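Local coordinates for putative type VI secretion protein (Escherichia coli, PDB 6SJL), which forms, as a trimer, the VgrG spike at the tip of the type VI secretion system and carries the bound Tle1 effector, at the interface of chains A and B and the interface of chains A and C. Coordinates in Å, arbitrary orientation; residue numbers count along the deposited sequence, not the author numbering. Chains: chain A/B, Putative type VI secretion protein; chain C, Putative type VI secretion protein.

Contact 1: the interface of chains A and B. Residues chain A 667-669; chain B 604-606, 676-678.
A chi1 of -46° sets CG of B:Leu677 beside its own backbone N, and from there the CD2 branch swings across to A:Val669. That valine turns CG1 anti to N (chi1 172°) and offers CG2, which meets B:Leu677 CD2 at 3.6 Å, the two side chains crossing obliquely. B:Leu677 CD2 also touches the rim of the A:Phe667 ring, 3.8 Å from CE2, so one leucine branch serves both residues on this side of the strand. On the opposite side, A:Thr668 points CG2 rather than its hydroxyl at chain B. The methyl sits beside the carbonyl O of B:Thr604 and 3.4 Å from the hydroxyl OG of B:Ser676, which itself bonds weakly to the B:Thr604 carbonyl. Between the two sides, strand 667-671 of chain A runs parallel to strand 675-679 of chain B. B:Ser676 N donates to A:Phe667 O at 3.0 Å, and the carbonyl O of B:Ser676 accepts A:Val669 N at 2.8 Å. A third bond, from B:Leu678 N to A:Val669 O (2.7 Å), is nearly straight at its hydrogen, 174°. This strand pairing is one of those that build the intertwined beta-helix of the VgrG needle, and it helps knit neighbouring subunits into the trimeric spike.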
# COMPACT_ATOMS: atom_id res chain seq x y z
N PHE A 667 -3.40 4.97 -6.85
CA PHE A 667 -3.57 4.29 -5.58
C PHE A 667 -2.99 5.20 -4.52
O PHE A 667 -1.81 5.53 -4.57
CB PHE A 667 -2.86 2.95 -5.55
CG PHE A 667 -2.72 2.37 -4.17
CD1 PHE A 667 -3.79 1.78 -3.55
CD2 PHE A 667 -1.53 2.42 -3.51
CE1 PHE A 667 -3.66 1.27 -2.31
CE2 PHE A 667 -1.41 1.90 -2.27
CZ PHE A 667 -2.48 1.32 -1.67
N THR A 668 -3.80 5.60 -3.57
CA THR A 668 -3.41 6.63 -2.63
C THR A 668 -3.52 6.10 -1.21
O THR A 668 -4.42 5.33 -0.91
CB THR A 668 -4.28 7.86 -2.81
OG1 THR A 668 -4.30 8.22 -4.20
CG2 THR A 668 -3.73 9.02 -2.03
N VAL A 669 -2.57 6.47 -0.37
CA VAL A 669 -2.64 6.19 1.06
C VAL A 669 -2.22 7.45 1.79
O VAL A 669 -1.15 7.99 1.52
CB VAL A 669 -1.75 5.02 1.48
CG1 VAL A 669 -1.72 4.92 2.94
CG2 VAL A 669 -2.23 3.75 0.90
N THR B 604 -0.29 12.60 -4.35
CA THR B 604 -1.46 12.46 -5.20
C THR B 604 -2.71 12.46 -4.34
O THR B 604 -2.76 11.80 -3.31
CB THR B 604 -1.38 11.18 -6.03
OG1 THR B 604 -0.14 11.14 -6.72
CG2 THR B 604 -2.48 11.18 -7.04
N GLN B 605 -3.71 13.21 -4.76
CA GLN B 605 -4.92 13.34 -3.97
C GLN B 605 -5.89 12.21 -4.27
O GLN B 605 -5.99 11.73 -5.40
CB GLN B 605 -5.58 14.68 -4.26
CG GLN B 605 -6.25 15.29 -3.08
CD GLN B 605 -6.64 16.71 -3.35
OE1 GLN B 605 -6.02 17.38 -4.16
NE2 GLN B 605 -7.68 17.18 -2.68
N GLY B 606 -6.60 11.78 -3.25
CA GLY B 606 -7.63 10.78 -3.43
C GLY B 606 -8.85 11.36 -4.11
O GLY B 606 -9.03 12.57 -4.23
N SER B 676 0.84 6.87 -4.38
CA SER B 676 1.34 7.80 -3.40
C SER B 676 1.00 7.28 -2.02
O SER B 676 -0.17 7.09 -1.71
CB SER B 676 0.77 9.20 -3.58
OG SER B 676 -0.55 9.24 -3.12
N LEU B 677 2.01 7.04 -1.22
CA LEU B 677 1.86 6.71 0.18
C LEU B 677 2.35 7.90 0.96
O LEU B 677 3.55 8.19 0.96
CB LEU B 677 2.65 5.46 0.53
CG LEU B 677 2.55 4.27 -0.40
CD1 LEU B 677 3.55 3.26 0.03
CD2 LEU B 677 1.21 3.70 -0.27
N LEU B 678 1.45 8.61 1.60
CA LEU B 678 1.80 9.74 2.44
C LEU B 678 1.58 9.37 3.89
O LEU B 678 0.50 8.94 4.27
CB LEU B 678 0.97 10.97 2.08
CG LEU B 678 1.12 12.14 3.04
CD1 LEU B 678 2.48 12.74 2.95
CD2 LEU B 678 0.10 13.15 2.76

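Contact 2: the interface of chains A and B. Residues chain A 636, 642-644; chain B 636, 644-645, 651-652.
A:Leu642 and B:Ile644 meet inside the intertwined parallel beta-helix of the VgrG spike, where strands of one subunit pair with those of the next. The tight part is aliphatic. A:Leu642 CD2 lies 3.5 Å from B:Ile644 CG2, a methyl held anti to the backbone N while CG1 turns beside that N (chi1 -68°). This one methyl also takes A:Ile644 CD1, at 3.7 Å, so the two copies of the isoleucine meet through different branches: the gamma-methyl of chain B and the delta end of chain A. The methionines touch more sparsely, through their thioether sulfurs, with A:Met636 SD 3.9 Å from B:Met636 SD. Backbone bonds frame the packing. B:Ala645 N donates to A:Met636 O at 3.0 Å. B:Gly652 brackets A:Arg643 with its own N and O: its N donates to A:Leu642 O at 2.9 Å, and its O receives A:Ile644 N, also at 2.9 Å. In contrast, the side at A:Arg643 appears looser. Chain B hides almost none of this residue; the stem passes B:Gly652 O with CG at 3.6 Å, and the guanidinium group, carried away from both strands by the extended first part of the chain, probably reaches toward solvent.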
# COMPACT_ATOMS: atom_id res chain seq x y z
N MET A 636 -18.16 -7.86 -3.88
CA MET A 636 -18.83 -6.62 -3.55
C MET A 636 -18.52 -5.64 -4.68
O MET A 636 -17.46 -5.04 -4.69
CB MET A 636 -18.36 -6.10 -2.20
CG MET A 636 -19.23 -5.09 -1.56
SD MET A 636 -18.77 -4.82 0.14
CE MET A 636 -17.97 -3.24 0.02
N LEU A 642 -17.19 2.55 -3.85
CA LEU A 642 -17.34 1.69 -2.69
C LEU A 642 -16.63 2.33 -1.52
O LEU A 642 -15.70 3.10 -1.69
CB LEU A 642 -16.77 0.30 -2.95
CG LEU A 642 -17.71 -0.67 -3.66
CD1 LEU A 642 -17.76 -0.43 -5.11
CD2 LEU A 642 -17.28 -2.04 -3.40
N ARG A 643 -17.11 2.03 -0.33
CA ARG A 643 -16.47 2.52 0.87
C ARG A 643 -16.47 1.42 1.91
O ARG A 643 -17.51 0.86 2.21
CB ARG A 643 -17.15 3.74 1.45
CG ARG A 643 -16.36 4.31 2.57
CD ARG A 643 -16.95 5.55 3.08
NE ARG A 643 -17.15 6.50 2.02
CZ ARG A 643 -17.82 7.62 2.17
NH1 ARG A 643 -18.35 7.90 3.34
NH2 ARG A 643 -17.97 8.44 1.16
N ILE A 644 -15.30 1.11 2.43
CA ILE A 644 -15.14 0.26 3.59
C ILE A 644 -14.55 1.14 4.66
O ILE A 644 -13.37 1.48 4.60
CB ILE A 644 -14.26 -0.96 3.30
CG1 ILE A 644 -14.96 -1.94 2.38
CG2 ILE A 644 -13.86 -1.63 4.56
CD1 ILE A 644 -14.68 -1.71 0.96
N MET B 636 -16.34 -9.65 6.62
CA MET B 636 -16.64 -10.23 5.32
C MET B 636 -15.58 -11.29 5.08
O MET B 636 -14.48 -10.96 4.66
CB MET B 636 -16.63 -9.16 4.24
CG MET B 636 -17.47 -9.45 3.06
SD MET B 636 -17.55 -8.03 1.98
CE MET B 636 -16.16 -8.34 0.91
N ILE B 644 -13.59 -6.64 -3.84
CA ILE B 644 -14.20 -5.33 -3.69
C ILE B 644 -13.84 -4.56 -4.94
O ILE B 644 -12.68 -4.19 -5.11
CB ILE B 644 -13.71 -4.61 -2.43
CG1 ILE B 644 -14.20 -5.31 -1.17
CG2 ILE B 644 -14.18 -3.21 -2.41
CD1 ILE B 644 -13.24 -6.28 -0.64
N ALA B 645 -14.79 -4.32 -5.82
CA ALA B 645 -14.47 -3.69 -7.09
C ALA B 645 -15.44 -2.56 -7.40
O ALA B 645 -16.65 -2.74 -7.30
CB ALA B 645 -14.48 -4.70 -8.22
N VAL B 651 -12.62 3.01 -4.94
CA VAL B 651 -12.80 2.29 -3.70
C VAL B 651 -12.13 3.11 -2.62
O VAL B 651 -10.99 3.54 -2.77
CB VAL B 651 -12.18 0.89 -3.78
CG1 VAL B 651 -12.17 0.24 -2.44
CG2 VAL B 651 -12.93 0.05 -4.76
N GLY B 652 -12.85 3.37 -1.54
CA GLY B 652 -12.27 4.12 -0.47
C GLY B 652 -12.27 3.33 0.81
O GLY B 652 -13.31 2.93 1.29

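Contact 3: the interface of chains A and C. Residues chain A 781-783, 828, 830; chain C 11, 24-25.
The phenyl ring of A:Phe781 meets C:Val24 at its edge, with the carbonyl carbon of C:Val24 lying in the ring plane. One face is covered from within chain A by A:Lys828, whose CD stands 3.9 Å above the plane, displaced toward the rim. A second flat group, the carboxylate of A:Glu830, comes from the opposite direction to C:Val25, and its OE2 and OE1 both approach the CG1 methyl, OE2 at 3.8 Å. A:Glu830 also pairs with A:Lys828 in a salt bridge, modelled too short for its detail to be trusted. C:Val25 is the residue they enclose, the most extensively buried of this patch, at the start of strand 25-43 of the Tle1 phospholipase effector. With CG1 anti to its backbone N (chi1 176°), CG2 is directed at A:Phe781 CB, 3.5 Å away, and at the amino end of A:Lys828, 3.6 Å from NZ. The backbones make a parallel bridge, A:Leu783 with C:Val25. C:Val25 N donates to A:Ile782 O from above the carbonyl plane, 42° out of it, a bent bond. Through this short pairing the C-terminal part of the spike protein probably helps hold its cargo. The other branch of C:Val25, CG1, rests against A:Leu783 CG at 3.4 Å.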
# COMPACT_ATOMS: atom_id res chain seq x y z
N PHE A 781 59.20 -21.44 -24.42
CA PHE A 781 59.86 -22.41 -25.28
C PHE A 781 59.98 -21.86 -26.69
O PHE A 781 59.28 -20.92 -27.07
CB PHE A 781 59.10 -23.74 -25.32
CG PHE A 781 59.02 -24.47 -24.00
CD1 PHE A 781 58.12 -24.08 -23.02
CD2 PHE A 781 59.82 -25.58 -23.76
CE1 PHE A 781 58.05 -24.76 -21.82
CE2 PHE A 781 59.74 -26.26 -22.56
CZ PHE A 781 58.85 -25.85 -21.59
N ILE A 782 60.89 -22.45 -27.47
CA ILE A 782 60.95 -22.24 -28.91
C ILE A 782 60.95 -23.61 -29.57
O ILE A 782 61.86 -24.42 -29.33
CB ILE A 782 62.19 -21.45 -29.38
CG1 ILE A 782 62.23 -20.03 -28.81
CG2 ILE A 782 62.24 -21.40 -30.90
CD1 ILE A 782 63.20 -19.87 -27.69
N LEU A 783 59.95 -23.87 -30.40
CA LEU A 783 59.88 -25.15 -31.10
C LEU A 783 60.80 -25.06 -32.30
O LEU A 783 60.50 -24.38 -33.27
CB LEU A 783 58.45 -25.47 -31.52
CG LEU A 783 58.12 -26.96 -31.65
CD1 LEU A 783 56.62 -27.18 -31.77
CD2 LEU A 783 58.88 -27.75 -32.71
N LYS A 828 55.50 -29.53 -21.87
CA LYS A 828 55.22 -29.10 -23.23
C LYS A 828 54.58 -30.22 -24.03
O LYS A 828 54.99 -31.38 -23.91
CB LYS A 828 56.52 -28.67 -23.93
CG LYS A 828 56.28 -27.91 -25.18
CD LYS A 828 55.69 -26.57 -24.82
CE LYS A 828 55.03 -25.95 -26.01
NZ LYS A 828 56.01 -25.49 -27.04
N GLU A 830 52.53 -30.63 -28.25
CA GLU A 830 52.18 -29.98 -29.51
C GLU A 830 51.54 -30.97 -30.48
O GLU A 830 51.78 -32.18 -30.40
CB GLU A 830 53.42 -29.38 -30.19
CG GLU A 830 53.90 -28.04 -29.66
CD GLU A 830 55.20 -28.16 -28.90
OE1 GLU A 830 55.62 -29.30 -28.60
OE2 GLU A 830 55.83 -27.12 -28.65
N ASP C 11 62.34 -32.89 -25.11
CA ASP C 11 62.74 -31.66 -24.43
C ASP C 11 61.50 -30.91 -23.95
O ASP C 11 61.23 -29.75 -24.30
CB ASP C 11 63.58 -30.82 -25.38
CG ASP C 11 64.54 -31.66 -26.20
OD1 ASP C 11 65.14 -32.60 -25.64
OD2 ASP C 11 64.67 -31.40 -27.41
N VAL C 24 63.80 -24.64 -24.82
CA VAL C 24 63.92 -25.24 -26.15
C VAL C 24 62.66 -26.06 -26.43
O VAL C 24 62.01 -26.54 -25.49
CB VAL C 24 65.14 -26.17 -26.32
CG1 VAL C 24 66.44 -25.41 -26.57
CG2 VAL C 24 65.28 -27.09 -25.12
N VAL C 25 62.33 -26.25 -27.70
CA VAL C 25 61.59 -27.45 -28.10
C VAL C 25 62.27 -28.00 -29.34
O VAL C 25 62.04 -27.51 -30.46
CB VAL C 25 60.10 -27.19 -28.35
CG1 VAL C 25 59.43 -28.47 -28.85
CG2 VAL C 25 59.40 -26.72 -27.10

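Contact 1 and contact 2 belong to the same intertwined beta-helix, their C-alpha centres about 17 Å apart. They share no residue, yet both pair strands of chain A with later strands of chain B in parallel: 667-671 with 675-679 in contact 1, and 634-638 with 642-646 and 642-646 with 651-655 in contact 2. The C-alpha centre of contact 3 is about 75 Å from that of contact 1 and about 83 Å from that of contact 2; it uses C-terminal segments of chain A to engage the effector. The subunit contacts described here are thus well separated from this effector contact, and the assembly of three copies of each protein repeats both.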